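Local structure of biliverdin reductase (Synechocystis sp., 5B3V) at residues Y105-T110 against K126-E131; E131-L136 against G285-D290. The protein binds NADP and biliverdin and probably reduces the bilin with hydride from the nicotinamide. All coordinates share one frame; numbering follows the deposited sequence.

Contact 1: residues Y105-T110 against K126-E131; sequences YPLALT and KLLHVE. With NAP (NADP nicotinamide-adenine-dinucleotide phosphate), chain E.
Tyr105 lies between Val130, near the end of strand 128-131, and the coenzyme. Its CB packs on Val130 CG1 at 3.7 Å, while its ring presents an edge to the backbone of Glu131, with CD2 3.3 Å from Glu131 O. One face of the ring lies against the nicotinamide, and CE2 comes within 3.4 Å of NADP C5N. The side chain of Glu131 runs at a slant to the tyrosine, its carboxylate turned 41° from the ring plane; bent at chi2 (-82°), it places OE1 against nicotinamide C6N, while OE2 is held by Ile133. Leu107 lies roughly perpendicular to Val130, its CB 3.8 Å from Val130 CG2, and its CD1 borders Leu128. Tyr105 OH is hydrogen-bonded to Ser187 OG and to biliverdin. With an alanine here, the nicotinamide would probably lose the ring packed on it and biliverdin its hydroxyl partner. Tyr105 O also lies 2.9 Å from ribose O3D of NADP, just ahead of the cis peptide to Pro106. Glu104-Tyr105-Pro106, running from the end of strand 100-104 into the following loop, probably corresponds to the Glu-Lys-Pro motif of many Gfo/Idh/MocA members, with a tyrosine at the lysine position.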
ATOM      1  N   TYR A 105       1.953   0.083   3.224  1.00 21.10           N
ATOM      2  CA  TYR A 105       2.155  -1.158   2.475  1.00 20.70           C
ATOM      3  C   TYR A 105       3.368  -1.036   1.546  1.00 20.01           C
ATOM      4  O   TYR A 105       3.692   0.062   1.096  1.00 20.62           O
ATOM      5  CB  TYR A 105       0.890  -1.543   1.689  1.00 20.94           C
ATOM      6  CG  TYR A 105       0.502  -0.645   0.526  1.00 21.31           C
ATOM      7  CD1 TYR A 105       1.211  -0.667  -0.671  1.00 22.19           C
ATOM      8  CD2 TYR A 105      -0.611   0.182   0.609  1.00 22.05           C
ATOM      9  CE1 TYR A 105       0.850   0.136  -1.733  1.00 22.30           C
ATOM     10  CE2 TYR A 105      -0.984   0.984  -0.451  1.00 23.03           C
ATOM     11  CZ  TYR A 105      -0.250   0.958  -1.617  1.00 23.49           C
ATOM     12  OH  TYR A 105      -0.618   1.757  -2.672  1.00 25.16           O
ATOM     13  N   PRO A 106       4.045  -2.161   1.258  1.00 19.63           N
ATOM     14  CA  PRO A 106       3.744  -3.527   1.695  1.00 18.45           C
ATOM     15  C   PRO A 106       4.191  -3.825   3.120  1.00 18.10           C
ATOM     16  O   PRO A 106       5.087  -3.160   3.643  1.00 18.24           O
ATOM     17  CB  PRO A 106       4.528  -4.380   0.700  1.00 18.37           C
ATOM     18  CG  PRO A 106       5.725  -3.552   0.406  1.00 18.02           C
ATOM     19  CD  PRO A 106       5.235  -2.125   0.390  1.00 19.52           C
ATOM     20  N   LEU A 107       3.544  -4.816   3.737  1.00 18.49           N
ATOM     21  CA  LEU A 107       3.991  -5.338   5.023  1.00 17.90           C
ATOM     22  C   LEU A 107       5.470  -5.704   4.971  1.00 18.00           C
ATOM     23  O   LEU A 107       6.279  -5.221   5.773  1.00 17.67           O
ATOM     24  CB  LEU A 107       3.132  -6.549   5.397  1.00 17.90           C
ATOM     25  CG  LEU A 107       3.539  -7.457   6.558  1.00 18.53           C
ATOM     26  CD1 LEU A 107       3.689  -6.670   7.846  1.00 18.88           C
ATOM     27  CD2 LEU A 107       2.524  -8.580   6.727  1.00 19.14           C
ATOM     28  N   ALA A 108       5.837  -6.549   4.014  1.00 18.42           N
ATOM     29  CA  ALA A 108       7.224  -6.911   3.772  1.00 17.41           C
ATOM     30  C   ALA A 108       7.379  -7.188   2.283  1.00 17.56           C
ATOM     31  O   ALA A 108       6.410  -7.131   1.519  1.00 17.84           O
ATOM     32  CB  ALA A 108       7.641  -8.111   4.628  1.00 18.09           C
ATOM     33  N   LEU A 109       8.609  -7.478   1.866  1.00 17.52           N
ATOM     34  CA  LEU A 109       8.880  -7.764   0.463  1.00 17.55           C
ATOM     35  C   LEU A 109       8.732  -9.238   0.113  1.00 17.78           C
ATOM     36  O   LEU A 109       8.787  -9.583  -1.071  1.00 18.49           O
ATOM     37  CB  LEU A 109      10.285  -7.290   0.081  1.00 18.08           C
ATOM     38  CG  LEU A 109      10.443  -5.778  -0.077  1.00 17.63           C
ATOM     39  CD1 LEU A 109      11.858  -5.428  -0.500  1.00 18.64           C
ATOM     40  CD2 LEU A 109       9.431  -5.240  -1.076  1.00 18.36           C
ATOM     41  N   THR A 110       8.553 -10.110   1.104  1.00 18.42           N
ATOM     42  CA  THR A 110       8.285 -11.522   0.871  1.00 18.93           C
ATOM     43  C   THR A 110       7.138 -11.972   1.765  1.00 19.40           C
ATOM     44  O   THR A 110       6.945 -11.444   2.863  1.00 19.52           O
ATOM     45  CB  THR A 110       9.519 -12.402   1.141  1.00 19.18           C
ATOM     46  OG1 THR A 110       9.975 -12.195   2.485  1.00 18.88           O
ATOM     47  CG2 THR A 110      10.643 -12.079   0.166  1.00 18.31           C
ATOM     48  N   LYS A 126       1.071  -6.865  20.415  1.00 27.96           N
ATOM     49  CA  LYS A 126       1.218  -5.499  19.943  1.00 26.82           C
ATOM     50  C   LYS A 126       0.505  -5.321  18.610  1.00 25.84           C
ATOM     51  O   LYS A 126       0.389  -6.261  17.818  1.00 25.45           O
ATOM     52  CB  LYS A 126       2.696  -5.122  19.796  1.00 26.53           C
ATOM     53  CG  LYS A 126       3.532  -5.408  21.029  1.00 27.01           C
ATOM     54  CD  LYS A 126       3.021  -4.631  22.230  1.00 27.06           C
ATOM     55  CE  LYS A 126       3.108  -3.132  22.001  1.00 27.80           C
ATOM     56  NZ  LYS A 126       2.727  -2.375  23.225  1.00 26.02           N
ATOM     57  N   LEU A 127       0.030  -4.101  18.372  1.00 25.02           N
ATOM     58  CA  LEU A 127      -0.682  -3.805  17.138  1.00 24.63           C
ATOM     59  C   LEU A 127       0.255  -3.893  15.942  1.00 23.85           C
ATOM     60  O   LEU A 127       1.321  -3.269  15.925  1.00 23.30           O
ATOM     61  CB  LEU A 127      -1.303  -2.411  17.200  1.00 25.05           C
ATOM     62  CG  LEU A 127      -1.872  -1.942  15.856  1.00 24.74           C
ATOM     63  CD1 LEU A 127      -3.068  -2.792  15.446  1.00 25.09           C
ATOM     64  CD2 LEU A 127      -2.235  -0.465  15.887  1.00 25.85           C
ATOM     65  N   LEU A 128      -0.151  -4.662  14.936  1.00 23.38           N
ATOM     66  CA  LEU A 128       0.541  -4.716  13.651  1.00 22.78           C
ATOM     67  C   LEU A 128      -0.493  -4.409  12.575  1.00 22.23           C
ATOM     68  O   LEU A 128      -1.275  -5.284  12.190  1.00 22.59           O
ATOM     69  CB  LEU A 128       1.195  -6.072  13.422  1.00 22.97           C
ATOM     70  CG  LEU A 128       1.879  -6.246  12.065  1.00 22.30           C
ATOM     71  CD1 LEU A 128       2.923  -5.164  11.855  1.00 21.59           C
ATOM     72  CD2 LEU A 128       2.504  -7.624  11.952  1.00 22.91           C
ATOM     73  N   HIS A 129      -0.500  -3.167  12.101  1.00 21.76           N
ATOM     74  CA  HIS A 129      -1.461  -2.707  11.111  1.00 21.84           C
ATOM     75  C   HIS A 129      -0.728  -2.246   9.861  1.00 21.63           C
ATOM     76  O   HIS A 129       0.258  -1.506   9.950  1.00 21.01           O
ATOM     77  CB  HIS A 129      -2.316  -1.566  11.667  1.00 22.20           C
ATOM     78  CG  HIS A 129      -3.086  -0.825  10.619  1.00 22.12           C
ATOM     79  ND1 HIS A 129      -4.179  -1.364   9.975  1.00 22.29           N
ATOM     80  CD2 HIS A 129      -2.911   0.412  10.094  1.00 22.27           C
ATOM     81  CE1 HIS A 129      -4.649  -0.488   9.104  1.00 22.61           C
ATOM     82  NE2 HIS A 129      -3.897   0.597   9.157  1.00 22.69           N
ATOM     83  N   VAL A 130      -1.207  -2.691   8.703  1.00 21.31           N
ATOM     84  CA  VAL A 130      -0.731  -2.208   7.412  1.00 21.34           C
ATOM     85  C   VAL A 130      -1.784  -1.271   6.840  1.00 21.80           C
ATOM     86  O   VAL A 130      -2.964  -1.630   6.743  1.00 22.15           O
ATOM     87  CB  VAL A 130      -0.437  -3.365   6.443  1.00 21.02           C
ATOM     88  CG1 VAL A 130       0.016  -2.818   5.093  1.00 21.00           C
ATOM     89  CG2 VAL A 130       0.619  -4.286   7.027  1.00 20.73           C
ATOM     90  N   GLU A 131      -1.358  -0.068   6.476  1.00 21.77           N
ATOM     91  CA  GLU A 131      -2.260   0.897   5.870  1.00 22.55           C
ATOM     92  C   GLU A 131      -2.609   0.471   4.449  1.00 22.29           C
ATOM     93  O   GLU A 131      -1.756  -0.015   3.700  1.00 21.74           O
ATOM     94  CB  GLU A 131      -1.620   2.287   5.885  1.00 23.28           C
ATOM     95  CG  GLU A 131      -2.117   3.264   4.824  1.00 23.83           C
ATOM     96  CD  GLU A 131      -1.444   3.065   3.478  1.00 23.94           C
ATOM     97  OE1 GLU A 131      -0.207   2.913   3.448  1.00 23.84           O
ATOM     98  OE2 GLU A 131      -2.157   3.040   2.456  1.00 23.35           O
TER
HETATM   99  PA  NAP E 401       8.976   9.048  -0.400  1.00 25.14           P
HETATM  100  O1A NAP E 401       8.189  10.298  -0.390  1.00 26.98           O
HETATM  101  O2A NAP E 401      10.052   8.880  -1.396  1.00 26.97           O
HETATM  102  O5B NAP E 401       9.634   8.894   1.067  1.00 27.68           O
HETATM  103  C5B NAP E 401      10.648   7.963   1.452  1.00 24.96           C
HETATM  104  C4B NAP E 401      11.455   8.438   2.691  1.00 24.86           C
HETATM  105  O4B NAP E 401      12.458   7.685   1.916  1.00 24.83           O
HETATM  106  C3B NAP E 401      12.466   9.596   2.951  1.00 25.44           C
HETATM  107  O3B NAP E 401      12.951   9.532   4.297  1.00 29.61           O
HETATM  108  C2B NAP E 401      13.477   9.148   1.949  1.00 25.52           C
HETATM  109  O2B NAP E 401      14.775   9.816   1.946  1.00 26.31           O
HETATM  110  C1B NAP E 401      13.661   7.788   2.628  1.00 24.89           C
HETATM  111  N9A NAP E 401      14.651   7.030   1.860  1.00 25.04           N
HETATM  112  C8A NAP E 401      14.858   7.156   0.553  1.00 25.30           C
HETATM  113  N7A NAP E 401      15.861   6.347   0.224  1.00 25.28           N
HETATM  114  C5A NAP E 401      16.292   5.743   1.331  1.00 25.50           C
HETATM  115  C6A NAP E 401      17.266   4.852   1.517  1.00 25.28           C
HETATM  116  N6A NAP E 401      17.938   4.486   0.429  1.00 26.01           N
HETATM  117  N1A NAP E 401      17.553   4.352   2.728  1.00 24.79           N
HETATM  118  C2A NAP E 401      16.798   4.786   3.822  1.00 24.02           C
HETATM  119  N3A NAP E 401      15.779   5.725   3.598  1.00 23.68           N
HETATM  120  C4A NAP E 401      15.568   6.197   2.356  1.00 24.63           C
HETATM  121  O3  NAP E 401       7.955   7.809  -0.619  1.00 26.08           O
HETATM  122  PN  NAP E 401       6.480   7.534  -0.012  1.00 26.02           P
HETATM  123  O1N NAP E 401       5.531   7.436  -1.139  1.00 28.53           O
HETATM  124  O2N NAP E 401       6.238   8.498   1.081  1.00 27.06           O
HETATM  125  O5D NAP E 401       6.624   6.067   0.640  1.00 24.94           O
HETATM  126  C5D NAP E 401       6.805   5.628   1.983  1.00 23.77           C
HETATM  127  C4D NAP E 401       6.493   4.102   2.015  1.00 23.48           C
HETATM  128  O4D NAP E 401       5.214   4.653   1.471  1.00 27.62           O
HETATM  129  C3D NAP E 401       6.437   2.965   0.956  1.00 22.47           C
HETATM  130  O3D NAP E 401       6.012   1.753   1.582  1.00 22.30           O
HETATM  131  C2D NAP E 401       5.366   3.502   0.084  1.00 24.37           C
HETATM  132  O2D NAP E 401       4.965   2.519  -0.877  1.00 24.52           O
HETATM  133  C1D NAP E 401       4.364   3.549   1.186  1.00 24.61           C
HETATM  134  N1N NAP E 401       3.092   4.075   0.654  1.00 26.47           N
HETATM  135  C2N NAP E 401       3.066   5.368   0.134  1.00 28.09           C
HETATM  136  C3N NAP E 401       1.882   5.885  -0.373  1.00 30.36           C
HETATM  137  C7N NAP E 401       1.856   7.177  -0.873  1.00 32.68           C
HETATM  138  O7N NAP E 401       2.881   7.845  -0.981  1.00 32.86           O
HETATM  139  N7N NAP E 401       0.662   7.601  -1.249  1.00 34.73           N
HETATM  140  C4N NAP E 401       0.710   5.137  -0.340  1.00 29.36           C
HETATM  141  C5N NAP E 401       0.732   3.847   0.173  1.00 26.75           C
HETATM  142  C6N NAP E 401       1.915   3.316   0.674  1.00 25.38           C
HETATM  143  P2B NAP E 401      15.120  11.323   1.559  1.00 26.01           P
HETATM  144  O1X NAP E 401      16.371  11.146   0.810  1.00 26.37           O
HETATM  145  O2X NAP E 401      13.962  11.782   0.780  1.00 27.12           O
HETATM  146  O3X NAP E 401      15.272  11.981   2.877  1.00 29.91           O

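Contact 2: residues E131-L136 against G285-D290. With NAP (NADP nicotinamide-adenine-dinucleotide phosphate), chain E.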
ATOM      1  N   GLU A 131      -1.358  -0.068   6.476  1.00 21.77           N
ATOM      2  CA  GLU A 131      -2.260   0.897   5.870  1.00 22.55           C
ATOM      3  C   GLU A 131      -2.609   0.471   4.449  1.00 22.29           C
ATOM      4  O   GLU A 131      -1.756  -0.015   3.700  1.00 21.74           O
ATOM      5  CB  GLU A 131      -1.620   2.287   5.885  1.00 23.28           C
ATOM      6  CG  GLU A 131      -2.117   3.264   4.824  1.00 23.83           C
ATOM      7  CD  GLU A 131      -1.444   3.065   3.478  1.00 23.94           C
ATOM      8  OE1 GLU A 131      -0.207   2.913   3.448  1.00 23.84           O
ATOM      9  OE2 GLU A 131      -2.157   3.040   2.456  1.00 23.35           O
ATOM     10  N   HIS A 132      -3.882   0.664   4.073  1.00 22.50           N
ATOM     11  CA  HIS A 132      -4.362   0.370   2.718  1.00 22.42           C
ATOM     12  C   HIS A 132      -5.372   1.451   2.332  1.00 23.33           C
ATOM     13  O   HIS A 132      -6.586   1.256   2.418  1.00 23.73           O
ATOM     14  CB  HIS A 132      -4.969  -1.027   2.627  1.00 22.30           C
ATOM     15  CG  HIS A 132      -3.952  -2.124   2.602  1.00 21.97           C
ATOM     16  ND1 HIS A 132      -3.414  -2.610   1.427  1.00 20.89           N
ATOM     17  CD2 HIS A 132      -3.371  -2.827   3.603  1.00 21.30           C
ATOM     18  CE1 HIS A 132      -2.548  -3.566   1.708  1.00 20.71           C
ATOM     19  NE2 HIS A 132      -2.502  -3.716   3.019  1.00 21.15           N
ATOM     20  N   ILE A 133      -4.853   2.599   1.884  1.00 23.68           N
ATOM     21  CA  ILE A 133      -5.702   3.732   1.530  1.00 24.95           C
ATOM     22  C   ILE A 133      -6.455   3.530   0.224  1.00 25.02           C
ATOM     23  O   ILE A 133      -7.403   4.276  -0.048  1.00 25.80           O
ATOM     24  CB  ILE A 133      -4.883   5.037   1.449  1.00 26.48           C
ATOM     25  CG1 ILE A 133      -3.729   4.901   0.452  1.00 27.19           C
ATOM     26  CG2 ILE A 133      -4.370   5.432   2.826  1.00 26.75           C
ATOM     27  CD1 ILE A 133      -2.906   6.167   0.296  1.00 29.18           C
ATOM     28  N   GLU A 134      -6.064   2.550  -0.596  1.00 24.62           N
ATOM     29  CA  GLU A 134      -6.855   2.237  -1.782  1.00 25.04           C
ATOM     30  C   GLU A 134      -8.224   1.685  -1.419  1.00 24.82           C
ATOM     31  O   GLU A 134      -9.145   1.755  -2.240  1.00 24.87           O
ATOM     32  CB  GLU A 134      -6.124   1.238  -2.683  1.00 25.22           C
ATOM     33  CG  GLU A 134      -6.169  -0.213  -2.224  1.00 23.76           C
ATOM     34  CD  GLU A 134      -5.154  -0.524  -1.141  1.00 23.10           C
ATOM     35  OE1 GLU A 134      -4.576   0.424  -0.567  1.00 23.09           O
ATOM     36  OE2 GLU A 134      -4.920  -1.720  -0.876  1.00 23.80           O
ATOM     37  N   LEU A 135      -8.377   1.134  -0.213  1.00 24.22           N
ATOM     38  CA  LEU A 135      -9.665   0.624   0.231  1.00 24.85           C
ATOM     39  C   LEU A 135     -10.549   1.701   0.843  1.00 25.39           C
ATOM     40  O   LEU A 135     -11.713   1.421   1.145  1.00 26.16           O
ATOM     41  CB  LEU A 135      -9.476  -0.507   1.245  1.00 24.35           C
ATOM     42  CG  LEU A 135      -8.808  -1.790   0.754  1.00 24.13           C
ATOM     43  CD1 LEU A 135      -8.881  -2.857   1.832  1.00 24.34           C
ATOM     44  CD2 LEU A 135      -9.449  -2.280  -0.536  1.00 23.99           C
ATOM     45  N   LEU A 136     -10.028   2.911   1.038  1.00 25.18           N
ATOM     46  CA  LEU A 136     -10.814   4.028   1.540  1.00 26.34           C
ATOM     47  C   LEU A 136     -11.177   5.028   0.452  1.00 27.61           C
ATOM     48  O   LEU A 136     -11.942   5.963   0.716  1.00 29.51           O
ATOM     49  CB  LEU A 136     -10.056   4.749   2.663  1.00 26.74           C
ATOM     50  CG  LEU A 136      -9.483   3.929   3.820  1.00 25.81           C
ATOM     51  CD1 LEU A 136      -8.492   4.766   4.618  1.00 27.35           C
ATOM     52  CD2 LEU A 136     -10.608   3.437   4.715  1.00 25.74           C
ATOM     53  N   GLY A 285      -8.204  13.119   2.769  1.00 55.61           N
ATOM     54  CA  GLY A 285      -7.077  12.665   3.493  1.00 45.25           C
ATOM     55  C   GLY A 285      -7.334  11.235   3.836  1.00 39.02           C
ATOM     56  O   GLY A 285      -7.885  10.953   4.869  1.00 39.45           O
ATOM     57  N   LEU A 286      -6.942  10.341   2.947  1.00 39.02           N
ATOM     58  CA  LEU A 286      -6.991   8.909   3.225  1.00 35.90           C
ATOM     59  C   LEU A 286      -5.986   8.526   4.302  1.00 32.93           C
ATOM     60  O   LEU A 286      -6.244   7.637   5.121  1.00 32.10           O
ATOM     61  CB  LEU A 286      -6.734   8.126   1.937  1.00 33.36           C
ATOM     62  CG  LEU A 286      -7.496   8.634   0.712  1.00 35.22           C
ATOM     63  CD1 LEU A 286      -6.758   8.283  -0.570  1.00 33.27           C
ATOM     64  CD2 LEU A 286      -8.908   8.070   0.692  1.00 35.47           C
ATOM     65  N   PHE A 287      -4.832   9.198   4.317  1.00 32.44           N
ATOM     66  CA  PHE A 287      -3.867   8.996   5.392  1.00 31.45           C
ATOM     67  C   PHE A 287      -4.441   9.438   6.732  1.00 31.43           C
ATOM     68  O   PHE A 287      -4.229   8.778   7.756  1.00 30.38           O
ATOM     69  CB  PHE A 287      -2.576   9.752   5.082  1.00 31.70           C
ATOM     70  CG  PHE A 287      -1.661   9.022   4.145  1.00 30.64           C
ATOM     71  CD1 PHE A 287      -0.971   7.902   4.573  1.00 29.76           C
ATOM     72  CD2 PHE A 287      -1.485   9.453   2.840  1.00 31.27           C
ATOM     73  CE1 PHE A 287      -0.128   7.221   3.725  1.00 29.92           C
ATOM     74  CE2 PHE A 287      -0.641   8.775   1.984  1.00 30.92           C
ATOM     75  CZ  PHE A 287       0.039   7.656   2.430  1.00 29.76           C
ATOM     76  N   ARG A 288      -5.172  10.556   6.744  1.00 32.51           N
ATOM     77  CA  ARG A 288      -5.818  11.003   7.973  1.00 32.80           C
ATOM     78  C   ARG A 288      -6.852   9.989   8.448  1.00 32.63           C
ATOM     79  O   ARG A 288      -6.943   9.705   9.647  1.00 32.22           O
ATOM     80  CB  ARG A 288      -6.455  12.379   7.762  1.00 34.61           C
ATOM     81  CG  ARG A 288      -7.652  12.651   8.653  1.00 36.29           C
ATOM     82  CD  ARG A 288      -8.105  14.099   8.574  1.00 39.29           C
ATOM     83  NE  ARG A 288      -7.398  14.948   9.531  1.00 39.75           N
ATOM     84  CZ  ARG A 288      -6.586  15.943   9.189  1.00 43.72           C
ATOM     85  NH1 ARG A 288      -6.380  16.220   7.908  1.00 40.53           N
ATOM     86  NH2 ARG A 288      -5.986  16.665  10.124  1.00 40.02           N
ATOM     87  N   GLN A 289      -7.622   9.416   7.516  1.00 32.97           N
ATOM     88  CA  GLN A 289      -8.575   8.369   7.880  1.00 32.79           C
ATOM     89  C   GLN A 289      -7.873   7.175   8.512  1.00 31.31           C
ATOM     90  O   GLN A 289      -8.341   6.634   9.521  1.00 33.51           O
ATOM     91  CB  GLN A 289      -9.367   7.912   6.655  1.00 32.90           C
ATOM     92  CG  GLN A 289     -10.088   9.008   5.896  1.00 33.86           C
ATOM     93  CD  GLN A 289     -11.188   8.458   5.008  1.00 36.78           C
ATOM     94  OE1 GLN A 289     -11.820   7.452   5.336  1.00 35.55           O
ATOM     95  NE2 GLN A 289     -11.415   9.105   3.871  1.00 41.94           N
ATOM     96  N   ASP A 290      -6.826   6.787   7.911  1.00 30.39           N
ATOM     97  CA  ASP A 290      -6.093   5.644   8.451  1.00 29.14           C
ATOM     98  C   ASP A 290      -5.534   5.958   9.832  1.00 29.46           C
ATOM     99  O   ASP A 290      -5.686   5.167  10.771  1.00 29.34           O
ATOM    100  CB  ASP A 290      -4.968   5.247   7.494  1.00 27.83           C
ATOM    101  CG  ASP A 290      -4.260   3.977   7.923  1.00 25.81           C
ATOM    102  OD1 ASP A 290      -4.741   2.882   7.566  1.00 24.61           O
ATOM    103  OD2 ASP A 290      -3.227   4.072   8.619  1.00 25.66           O
TER
HETATM  104  PA  NAP E 401       8.976   9.048  -0.400  1.00 25.14           P
HETATM  105  O1A NAP E 401       8.189  10.298  -0.390  1.00 26.98           O
HETATM  106  O2A NAP E 401      10.052   8.880  -1.396  1.00 26.97           O
HETATM  107  O5B NAP E 401       9.634   8.894   1.067  1.00 27.68           O
HETATM  108  C5B NAP E 401      10.648   7.963   1.452  1.00 24.96           C
HETATM  109  C4B NAP E 401      11.455   8.438   2.691  1.00 24.86           C
HETATM  110  O4B NAP E 401      12.458   7.685   1.916  1.00 24.83           O
HETATM  111  C3B NAP E 401      12.466   9.596   2.951  1.00 25.44           C
HETATM  112  O3B NAP E 401      12.951   9.532   4.297  1.00 29.61           O
HETATM  113  C2B NAP E 401      13.477   9.148   1.949  1.00 25.52           C
HETATM  114  O2B NAP E 401      14.775   9.816   1.946  1.00 26.31           O
HETATM  115  C1B NAP E 401      13.661   7.788   2.628  1.00 24.89           C
HETATM  116  N9A NAP E 401      14.651   7.030   1.860  1.00 25.04           N
HETATM  117  C8A NAP E 401      14.858   7.156   0.553  1.00 25.30           C
HETATM  118  N7A NAP E 401      15.861   6.347   0.224  1.00 25.28           N
HETATM  119  C5A NAP E 401      16.292   5.743   1.331  1.00 25.50           C
HETATM  120  C6A NAP E 401      17.266   4.852   1.517  1.00 25.28           C
HETATM  121  N6A NAP E 401      17.938   4.486   0.429  1.00 26.01           N
HETATM  122  N1A NAP E 401      17.553   4.352   2.728  1.00 24.79           N
HETATM  123  C2A NAP E 401      16.798   4.786   3.822  1.00 24.02           C
HETATM  124  N3A NAP E 401      15.779   5.725   3.598  1.00 23.68           N
HETATM  125  C4A NAP E 401      15.568   6.197   2.356  1.00 24.63           C
HETATM  126  O3  NAP E 401       7.955   7.809  -0.619  1.00 26.08           O
HETATM  127  PN  NAP E 401       6.480   7.534  -0.012  1.00 26.02           P
HETATM  128  O1N NAP E 401       5.531   7.436  -1.139  1.00 28.53           O
HETATM  129  O2N NAP E 401       6.238   8.498   1.081  1.00 27.06           O
HETATM  130  O5D NAP E 401       6.624   6.067   0.640  1.00 24.94           O
HETATM  131  C5D NAP E 401       6.805   5.628   1.983  1.00 23.77           C
HETATM  132  C4D NAP E 401       6.493   4.102   2.015  1.00 23.48           C
HETATM  133  O4D NAP E 401       5.214   4.653   1.471  1.00 27.62           O
HETATM  134  C3D NAP E 401       6.437   2.965   0.956  1.00 22.47           C
HETATM  135  O3D NAP E 401       6.012   1.753   1.582  1.00 22.30           O
HETATM  136  C2D NAP E 401       5.366   3.502   0.084  1.00 24.37           C
HETATM  137  O2D NAP E 401       4.965   2.519  -0.877  1.00 24.52           O
HETATM  138  C1D NAP E 401       4.364   3.549   1.186  1.00 24.61           C
HETATM  139  N1N NAP E 401       3.092   4.075   0.654  1.00 26.47           N
HETATM  140  C2N NAP E 401       3.066   5.368   0.134  1.00 28.09           C
HETATM  141  C3N NAP E 401       1.882   5.885  -0.373  1.00 30.36           C
HETATM  142  C7N NAP E 401       1.856   7.177  -0.873  1.00 32.68           C
HETATM  143  O7N NAP E 401       2.881   7.845  -0.981  1.00 32.86           O
HETATM  144  N7N NAP E 401       0.662   7.601  -1.249  1.00 34.73           N
HETATM  145  C4N NAP E 401       0.710   5.137  -0.340  1.00 29.36           C
HETATM  146  C5N NAP E 401       0.732   3.847   0.173  1.00 26.75           C
HETATM  147  C6N NAP E 401       1.915   3.316   0.674  1.00 25.38           C
HETATM  148  P2B NAP E 401      15.120  11.323   1.559  1.00 26.01           P
HETATM  149  O1X NAP E 401      16.371  11.146   0.810  1.00 26.37           O
HETATM  150  O2X NAP E 401      13.962  11.782   0.780  1.00 27.12           O
HETATM  151  O3X NAP E 401      15.272  11.981   2.877  1.00 29.91           O
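Ile133 and Leu286 bring the two backbones closest together, their CA atoms 5.6 Å apart, where a 3-10 turn spanning 133-135 meets the first turn of helix 286-300; Gly285 occupies the N-cap. Across this junction the side chains of Ile133 and Leu286 stand roughly perpendicular, CB to CB. The chi1 of Ile133 (57°) sets CG1 between its own N and carbonyl carbon and brings CD1 up to the nicotinamide. There the methyl makes an off-centre CH-pi contact with Phe287, 4.2 Å from the ring centroid, and also lies 3.8 Å from NADP C4N. Phe287 in turn offers the edge of its ring to the carboxamide, CE2 being 3.7 Å from NADP N7N. Leu136 also packs on Leu286, its CB 4.0 Å from Leu286 CD2, and runs antiparallel alongside Gln289, with CD1 resting on Gln289 CB. At the other end Asp290 OD1 packs 3.6 Å from Glu131 CB, the two carboxylate planes 80° apart. Glu131 OE2 uses its anti lone pair for the amide of Ile133, at 2.8 Å from N. His132 ND1 donates to the syn lone pair of Glu134 OE2, and Ser311 holds its NE2. No hydrogen bond spans the segments: the interface is mainly apolar and borders the nicotinamide, whereas the carboxylate oxygens of Asp290 bind Arg28 and Tyr305, an arrangement likely to offset the aspartate's charge near Glu131.

Contact 1 comes first along the chain, contact 2 second, with Glu131 common to both and their centres about 14 Å apart. Contact 1 belongs to the parallel Rossmann sheet, joining the loop after strand 100-104 to the edge strand 128-131, at one side of the sheet; contact 2 packs the loop that follows this strand against helix 286-300, about 150 residues further on, which belongs to the C-terminal alpha/beta part of the family. A probable hydrogen bond between His129 NE2 and Asp290 OD1 ties strand to helix, and Tyr105 CB packs against His132 CE1. Since both contacts touch NADP and biliverdin, together they frame the nicotinamide end of the site where coenzyme and bilin meet.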